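Local coordinates for ferric uptake regulation protein (Vibrio cholerae, PDB 2W57) that probably represses iron-uptake genes by binding DNA as a dimer when charged with metal, and so senses cellular iron, at residues F102-D105 against V106-Q109. Residues are numbered along the deposited sequence; the frame is centred on the assembly and turned at random.
Sequences FSDD and VIEQ. With ZN (zinc ion), chain C.
Asp-104 caps helix 105-117 by taking the amide of Ile-107, the classic N-cap bond. The loop joins strand 99-102 to this helix beside a zinc site. From the Asp-104 backbone, Asp-104 CB rests 3.9 Å from Ile-107 CD1. CG is anti to the backbone N (chi1 -169°), which turns the carboxylate toward the amides at the start of the helix. Asp-104 OD2 accepts from Ile-107 N at 3.0 Å. The bond is nearly straight (166°), but it meets the anti side of OD2 and lies 25° out of the carboxylate plane. Asp-104 OD2 also lies 3.4 Å from Ile-107 CG1, and the two side chains cross at about a right angle. OD1 forms a salt bridge with Arg-110 of the second subunit, so one carboxylate serves both the cap and the dimer interface. The backbone O of Asp-104 accepts from Glu-108 N at 3.0 Å, which starts the helical pattern. The Glu-108 chain is bent at chi2 and binds zinc, together with His-87, Asp-89 and His-125. A water bridges this first turn: it accepts from Asp-104 N and donates to Glu-108 OE2 at 2.7 Å. Glu-108 OE2 also binds the zinc ion at 2.1 Å.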
ATOM      1  N   PHE A 102       9.830 -13.546   0.307  1.00 36.29           N
ATOM      2  CA  PHE A 102      10.177 -14.450   1.398  1.00 36.31           C
ATOM      3  C   PHE A 102       8.920 -14.955   2.088  1.00 36.40           C
ATOM      4  O   PHE A 102       7.845 -14.373   1.942  1.00 35.99           O
ATOM      5  CB  PHE A 102      11.129 -13.780   2.405  1.00 36.31           C
ATOM      6  CG  PHE A 102      10.488 -12.685   3.225  1.00 36.57           C
ATOM      7  CD1 PHE A 102      10.421 -11.378   2.742  1.00 36.44           C
ATOM      8  CD2 PHE A 102       9.961 -12.960   4.485  1.00 36.50           C
ATOM      9  CE1 PHE A 102       9.832 -10.362   3.496  1.00 35.98           C
ATOM     10  CE2 PHE A 102       9.371 -11.951   5.245  1.00 36.99           C
ATOM     11  CZ  PHE A 102       9.307 -10.648   4.743  1.00 36.37           C
ATOM     12  N   SER A 103       9.069 -16.049   2.827  1.00 36.89           N
ATOM     13  CA  SER A 103       7.986 -16.597   3.628  1.00 37.58           C
ATOM     14  C   SER A 103       8.553 -17.252   4.888  1.00 37.47           C
ATOM     15  O   SER A 103       8.889 -18.429   4.888  1.00 37.84           O
ATOM     16  CB  SER A 103       7.158 -17.594   2.808  1.00 37.75           C
ATOM     17  OG  SER A 103       6.018 -18.022   3.539  1.00 39.03           O
ATOM     18  N   ASP A 104       8.654 -16.468   5.953  1.00 37.50           N
ATOM     19  CA  ASP A 104       9.233 -16.907   7.204  1.00 37.55           C
ATOM     20  C   ASP A 104       8.181 -17.587   8.075  1.00 37.92           C
ATOM     21  O   ASP A 104       7.104 -17.031   8.292  1.00 38.22           O
ATOM     22  CB  ASP A 104       9.809 -15.701   7.932  1.00 37.50           C
ATOM     23  CG  ASP A 104      10.670 -16.086   9.115  1.00 38.08           C
ATOM     24  OD1 ASP A 104      11.747 -16.698   8.897  1.00 38.35           O
ATOM     25  OD2 ASP A 104      10.275 -15.764  10.261  1.00 37.78           O
ATOM     26  N   ASP A 105       8.503 -18.782   8.576  1.00 38.06           N
ATOM     27  CA  ASP A 105       7.605 -19.564   9.444  1.00 38.04           C
ATOM     28  C   ASP A 105       7.341 -18.905  10.795  1.00 37.39           C
ATOM     29  O   ASP A 105       6.221 -18.956  11.315  1.00 37.13           O
ATOM     30  CB  ASP A 105       8.194 -20.954   9.698  1.00 38.49           C
ATOM     31  CG  ASP A 105       8.519 -21.684   8.422  1.00 40.17           C
ATOM     32  OD1 ASP A 105       7.602 -21.838   7.582  1.00 42.24           O
ATOM     33  OD2 ASP A 105       9.689 -22.101   8.258  1.00 42.04           O
ATOM     34  N   VAL A 106       8.385 -18.314  11.367  1.00 36.63           N
ATOM     35  CA  VAL A 106       8.293 -17.727  12.697  1.00 36.28           C
ATOM     36  C   VAL A 106       7.367 -16.502  12.652  1.00 36.09           C
ATOM     37  O   VAL A 106       6.439 -16.379  13.469  1.00 35.88           O
ATOM     38  CB  VAL A 106       9.696 -17.380  13.282  1.00 36.31           C
ATOM     39  CG1 VAL A 106       9.562 -16.705  14.633  1.00 36.02           C
ATOM     40  CG2 VAL A 106      10.577 -18.642  13.400  1.00 35.68           C
ATOM     41  N   ILE A 107       7.607 -15.624  11.677  1.00 35.50           N
ATOM     42  CA  ILE A 107       6.731 -14.486  11.438  1.00 35.00           C
ATOM     43  C   ILE A 107       5.303 -14.955  11.170  1.00 34.99           C
ATOM     44  O   ILE A 107       4.371 -14.483  11.822  1.00 34.98           O
ATOM     45  CB  ILE A 107       7.239 -13.582  10.294  1.00 34.99           C
ATOM     46  CG1 ILE A 107       8.555 -12.914  10.703  1.00 33.94           C
ATOM     47  CG2 ILE A 107       6.179 -12.530   9.916  1.00 34.55           C
ATOM     48  CD1 ILE A 107       9.280 -12.253   9.575  1.00 32.43           C
ATOM     49  N   GLU A 108       5.128 -15.899  10.248  1.00 34.84           N
ATOM     50  CA  GLU A 108       3.791 -16.417   9.973  1.00 35.10           C
ATOM     51  C   GLU A 108       3.092 -16.844  11.262  1.00 35.31           C
ATOM     52  O   GLU A 108       1.953 -16.451  11.493  1.00 35.58           O
ATOM     53  CB  GLU A 108       3.802 -17.560   8.947  1.00 35.06           C
ATOM     54  CG  GLU A 108       4.187 -17.174   7.502  1.00 35.52           C
ATOM     55  CD  GLU A 108       3.495 -15.907   6.980  1.00 36.42           C
ATOM     56  OE1 GLU A 108       2.308 -15.668   7.299  1.00 37.01           O
ATOM     57  OE2 GLU A 108       4.151 -15.146   6.243  1.00 36.31           O
ATOM     58  N   GLN A 109       3.788 -17.600  12.115  1.00 35.68           N
ATOM     59  CA  GLN A 109       3.230 -18.068  13.399  1.00 35.82           C
ATOM     60  C   GLN A 109       2.923 -16.936  14.380  1.00 35.95           C
ATOM     61  O   GLN A 109       1.868 -16.934  15.024  1.00 35.96           O
ATOM     62  CB  GLN A 109       4.155 -19.107  14.052  1.00 36.04           C
ATOM     63  CG  GLN A 109       3.703 -19.635  15.442  1.00 36.51           C
ATOM     64  CD  GLN A 109       2.299 -20.269  15.446  1.00 37.90           C
ATOM     65  OE1 GLN A 109       1.753 -20.656  14.399  1.00 38.33           O
ATOM     66  NE2 GLN A 109       1.713 -20.376  16.637  1.00 37.52           N
TER
HETATM   67 ZN    ZN C 201       3.370 -13.541   5.155  1.00 40.76          ZN
HETATM   68  O   HOH W   1       6.559 -14.016   6.460  1.00 44.42           O